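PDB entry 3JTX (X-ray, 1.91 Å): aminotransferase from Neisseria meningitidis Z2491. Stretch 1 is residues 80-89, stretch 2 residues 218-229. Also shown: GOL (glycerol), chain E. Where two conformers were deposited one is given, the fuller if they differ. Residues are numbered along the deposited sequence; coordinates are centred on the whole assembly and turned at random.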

# COMPACT_ATOMS: atom_id res chain seq x y z
N LYS A 80 -12.00 12.87 19.67
CA LYS A 80 -12.70 13.39 20.84
C LYS A 80 -12.72 14.92 20.85
O LYS A 80 -13.75 15.53 21.19
CB LYS A 80 -12.08 12.88 22.14
CG LYS A 80 -12.98 13.13 23.34
CD LYS A 80 -12.50 12.44 24.62
CE LYS A 80 -13.45 12.76 25.77
NZ LYS A 80 -12.87 12.37 27.09
N ARG A 81 -11.59 15.53 20.49
CA ARG A 81 -11.50 16.99 20.38
C ARG A 81 -12.37 17.52 19.25
O ARG A 81 -13.02 18.55 19.39
CB ARG A 81 -10.06 17.43 20.14
CG ARG A 81 -9.14 17.26 21.36
CD ARG A 81 -7.87 18.11 21.24
NE ARG A 81 -7.18 17.98 19.95
CZ ARG A 81 -6.38 16.97 19.61
NH1 ARG A 81 -6.16 15.97 20.47
NH2 ARG A 81 -5.80 16.95 18.42
N ARG A 82 -12.36 16.82 18.12
CA ARG A 82 -12.95 17.34 16.90
C ARG A 82 -14.47 17.17 16.86
O ARG A 82 -15.17 18.03 16.30
CB ARG A 82 -12.30 16.65 15.68
CG ARG A 82 -12.99 16.92 14.34
CD ARG A 82 -12.95 18.40 13.95
NE ARG A 82 -13.56 18.59 12.64
CZ ARG A 82 -14.86 18.62 12.40
NH1 ARG A 82 -15.73 18.54 13.40
NH2 ARG A 82 -15.31 18.76 11.16
N TYR A 83 -14.96 16.07 17.44
CA TYR A 83 -16.38 15.72 17.40
C TYR A 83 -17.03 15.77 18.80
O TYR A 83 -17.78 14.86 19.19
CB TYR A 83 -16.57 14.37 16.70
CG TYR A 83 -16.06 14.42 15.28
CD1 TYR A 83 -16.74 15.14 14.29
CD2 TYR A 83 -14.87 13.80 14.92
CE1 TYR A 83 -16.25 15.21 12.98
CE2 TYR A 83 -14.38 13.87 13.63
CZ TYR A 83 -15.07 14.57 12.66
OH TYR A 83 -14.54 14.63 11.39
N ASP A 84 -16.70 16.83 19.53
CA ASP A 84 -17.38 17.21 20.75
C ASP A 84 -17.55 16.06 21.74
O ASP A 84 -18.66 15.79 22.20
CB ASP A 84 -18.74 17.83 20.40
CG ASP A 84 -19.35 18.59 21.56
OD1 ASP A 84 -18.58 19.11 22.40
OD2 ASP A 84 -20.59 18.65 21.64
N GLY A 85 -16.45 15.37 22.04
CA GLY A 85 -16.43 14.30 23.03
C GLY A 85 -16.62 12.88 22.52
O GLY A 85 -16.64 11.95 23.31
N LEU A 86 -16.74 12.71 21.21
CA LEU A 86 -16.81 11.39 20.60
C LEU A 86 -15.71 10.48 21.16
O LEU A 86 -14.54 10.83 21.08
CB LEU A 86 -16.66 11.49 19.08
CG LEU A 86 -16.96 10.22 18.27
CD1 LEU A 86 -18.46 9.91 18.27
CD2 LEU A 86 -16.45 10.40 16.87
N THR A 87 -16.11 9.34 21.73
CA THR A 87 -15.19 8.38 22.31
C THR A 87 -15.08 7.14 21.42
O THR A 87 -16.05 6.38 21.26
CB THR A 87 -15.61 7.97 23.72
OG1 THR A 87 -16.92 7.39 23.68
CG2 THR A 87 -15.62 9.18 24.65
N VAL A 88 -13.90 6.96 20.83
CA VAL A 88 -13.60 5.86 19.92
C VAL A 88 -12.39 5.12 20.50
O VAL A 88 -11.41 5.74 20.89
CB VAL A 88 -13.28 6.43 18.50
CG1 VAL A 88 -12.78 5.35 17.54
CG2 VAL A 88 -14.50 7.16 17.94
N ASP A 89 -12.47 3.80 20.57
CA ASP A 89 -11.47 3.02 21.31
C ASP A 89 -10.24 2.77 20.44
O ASP A 89 -10.32 2.09 19.43
CB ASP A 89 -12.12 1.69 21.76
CG ASP A 89 -11.21 0.85 22.66
OD1 ASP A 89 -9.98 1.06 22.68
OD2 ASP A 89 -11.75 -0.04 23.34
N ASN A 218 -17.98 26.79 11.34
CA ASN A 218 -19.03 25.81 11.05
C ASN A 218 -18.43 24.47 10.66
O ASN A 218 -18.27 24.16 9.47
CB ASN A 218 -19.95 26.33 9.94
CG ASN A 218 -20.76 27.53 10.36
OD1 ASN A 218 -21.20 27.63 11.50
ND2 ASN A 218 -20.98 28.45 9.44
N LYS A 219 -18.09 23.67 11.68
CA LYS A 219 -17.40 22.40 11.52
C LYS A 219 -18.31 21.35 10.89
O LYS A 219 -19.43 21.16 11.35
CB LYS A 219 -16.89 21.90 12.88
CG LYS A 219 -16.05 22.89 13.64
CD LYS A 219 -15.18 22.28 14.72
CE LYS A 219 -15.97 21.54 15.77
NZ LYS A 219 -15.17 21.38 17.03
N PRO A 220 -17.85 20.67 9.82
CA PRO A 220 -18.70 19.64 9.23
C PRO A 220 -18.99 18.47 10.17
O PRO A 220 -18.09 17.95 10.84
CB PRO A 220 -17.88 19.13 8.04
CG PRO A 220 -16.95 20.26 7.69
CD PRO A 220 -16.72 21.05 8.94
N LEU A 221 -20.25 18.08 10.19
CA LEU A 221 -20.70 16.86 10.82
C LEU A 221 -19.99 15.66 10.16
O LEU A 221 -19.83 15.61 8.93
CB LEU A 221 -22.22 16.74 10.65
CG LEU A 221 -22.99 15.51 11.15
CD1 LEU A 221 -22.91 15.35 12.69
CD2 LEU A 221 -24.46 15.60 10.69
N GLY A 222 -19.56 14.71 10.99
CA GLY A 222 -18.95 13.47 10.51
C GLY A 222 -19.89 12.29 10.75
O GLY A 222 -20.85 12.37 11.53
N CYS A 223 -19.62 11.20 10.04
CA CYS A 223 -20.44 9.98 10.11
C CYS A 223 -20.57 9.46 11.55
O CYS A 223 -21.67 9.18 12.03
CB CYS A 223 -19.84 8.90 9.21
SG CYS A 223 -20.64 7.27 9.30
N LEU A 224 -19.44 9.32 12.23
CA LEU A 224 -19.47 8.75 13.60
C LEU A 224 -20.20 9.66 14.58
O LEU A 224 -20.95 9.20 15.43
CB LEU A 224 -18.05 8.41 14.10
CG LEU A 224 -17.26 7.37 13.28
CD1 LEU A 224 -15.97 6.95 13.99
CD2 LEU A 224 -18.13 6.13 12.96
N GLN A 225 -20.02 10.97 14.42
CA GLN A 225 -20.75 11.95 15.22
C GLN A 225 -22.26 11.92 14.93
O GLN A 225 -23.06 12.06 15.84
CB GLN A 225 -20.19 13.35 14.94
CG GLN A 225 -20.91 14.49 15.67
CD GLN A 225 -20.24 15.83 15.44
OE1 GLN A 225 -19.83 16.15 14.33
NE2 GLN A 225 -20.11 16.62 16.52
N ALA A 226 -22.63 11.75 13.67
CA ALA A 226 -24.05 11.65 13.28
C ALA A 226 -24.71 10.43 13.94
O ALA A 226 -25.83 10.53 14.46
CB ALA A 226 -24.19 11.58 11.77
N ALA A 227 -24.01 9.30 13.94
CA ALA A 227 -24.49 8.09 14.60
C ALA A 227 -24.73 8.35 16.08
O ALA A 227 -25.81 8.03 16.61
CB ALA A 227 -23.50 6.94 14.43
N ALA A 228 -23.73 8.92 16.74
CA ALA A 228 -23.84 9.28 18.16
C ALA A 228 -25.05 10.18 18.41
O ALA A 228 -25.86 9.91 19.30
CB ALA A 228 -22.55 9.97 18.63
N GLN A 229 -25.18 11.24 17.61
CA GLN A 229 -26.27 12.20 17.77
C GLN A 229 -27.65 11.59 17.55
O GLN A 229 -28.62 12.02 18.18
CB GLN A 229 -26.05 13.43 16.89
CG GLN A 229 -24.92 14.36 17.44
CD GLN A 229 -24.64 15.58 16.55
OE1 GLN A 229 -25.43 15.94 15.69
NE2 GLN A 229 -23.49 16.21 16.76
C1 GOL E . -9.50 20.90 18.50
O1 GOL E . -8.34 20.12 18.67
C2 GOL E . -10.11 20.69 17.12
O2 GOL E . -9.94 19.34 16.72
C3 GOL E . -11.57 21.08 17.18
O3 GOL E . -12.25 20.91 15.96
O HOH W 1 -15.76 19.50 18.86
O HOH W 2 -18.58 18.64 13.89
O HOH W 3 -17.97 19.01 16.63
O HOH W 4 -16.29 15.66 9.69

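The carbonyl oxygen of one proline gathers much of the polar bonding in this contact. Pro220 O accepts a hydrogen bond from Arg82 NH2 at 2.9 Å, with an N-H...O angle of 153°, and also accepts hydrogen bonds from two waters, water 2 at 3.2 Å and water 4 at 3.1 Å. Both waters lead back to the first stretch: water 2 accepts from Arg82 NH1 at 2.9 Å, and water 4 lies 2.6 Å from Tyr83 OH. Pro220 lies in the loop before the helix, and its carbonyl oxygen accepts from a cationic donor and from solvent together.

The backbones meet where each changes character. The first stretch leaves a helix at Tyr83 and folds through a type I' turn from Tyr83 to Leu86, closed by Leu86 N donating to Tyr83 O at 3.1 Å. Gly85 suits the turn because its phi of 94° and psi of 2° would jam a CB against the preceding carbonyl oxygen. The second stretch runs as loop to Gly222, the N-cap position, and then becomes a helix; Ala226 N donates to Gly222 O at 2.9 Å in its first turn. Gly222 is also fitted to its neighbour, since an ideal CB there would lie 3.0 Å from Tyr83 CE1, a clash.

Arg82 has the reach this site needs. Its CA-to-CB bond points sideways, yet its guanidinium comes close to the second stretch, with Pro220 O at the edge, where N-H donors point, and Lys219 CB over one face, 3.6 Å from Arg82 NH1. The flat face offers no donors and tolerates aliphatic carbon. Lys219 sends its amine back to the end of the first helix, where Lys219 NZ makes a weak hydrogen bond of 3.4 Å to Arg82 O. Water 1 reinforces this link, accepting from Lys219 NZ at 2.7 Å and donating to Arg81 O at 2.9 Å. A glycerol, probably from the crystallisation liquor, adds a bridge: Arg81 NE donates to its O1 at 2.8 Å and Lys219 NZ to its O3 at 3.1 Å.

Tyr83 presents its ring edge to Gln225 OE1, which lies 3.3 Å from Tyr83 CD1; the slightly positive hydrogens of an aromatic edge suit an oxygen neighbour. The extended Gln225 side chain, t at chi1 and chi2, carries an acceptor and a donor in one amide. Water 2 donates to Gln225 OE1 at 2.8 Å, while water 3 accepts from Gln225 NE2 at 3.2 Å and donates to Arg82 O at 3.0 Å.

At the end of the turn the chemistry becomes apolar. The CA-to-CB bond of Leu86 points toward the second stretch, placing Leu86 CD2 3.8 Å from Leu224 CB and Leu86 CD1 4.1 Å from Ala228 CB. Leu224 and Ala228 are four residues apart, about one helical turn, so both lie on the same side of the helix, within reach of the Leu86 side chain. Ala228 contributes its methyl group to this apolar contact. Val88 CG2 extends the patch, meeting Leu224 CD1 at 4.2 Å.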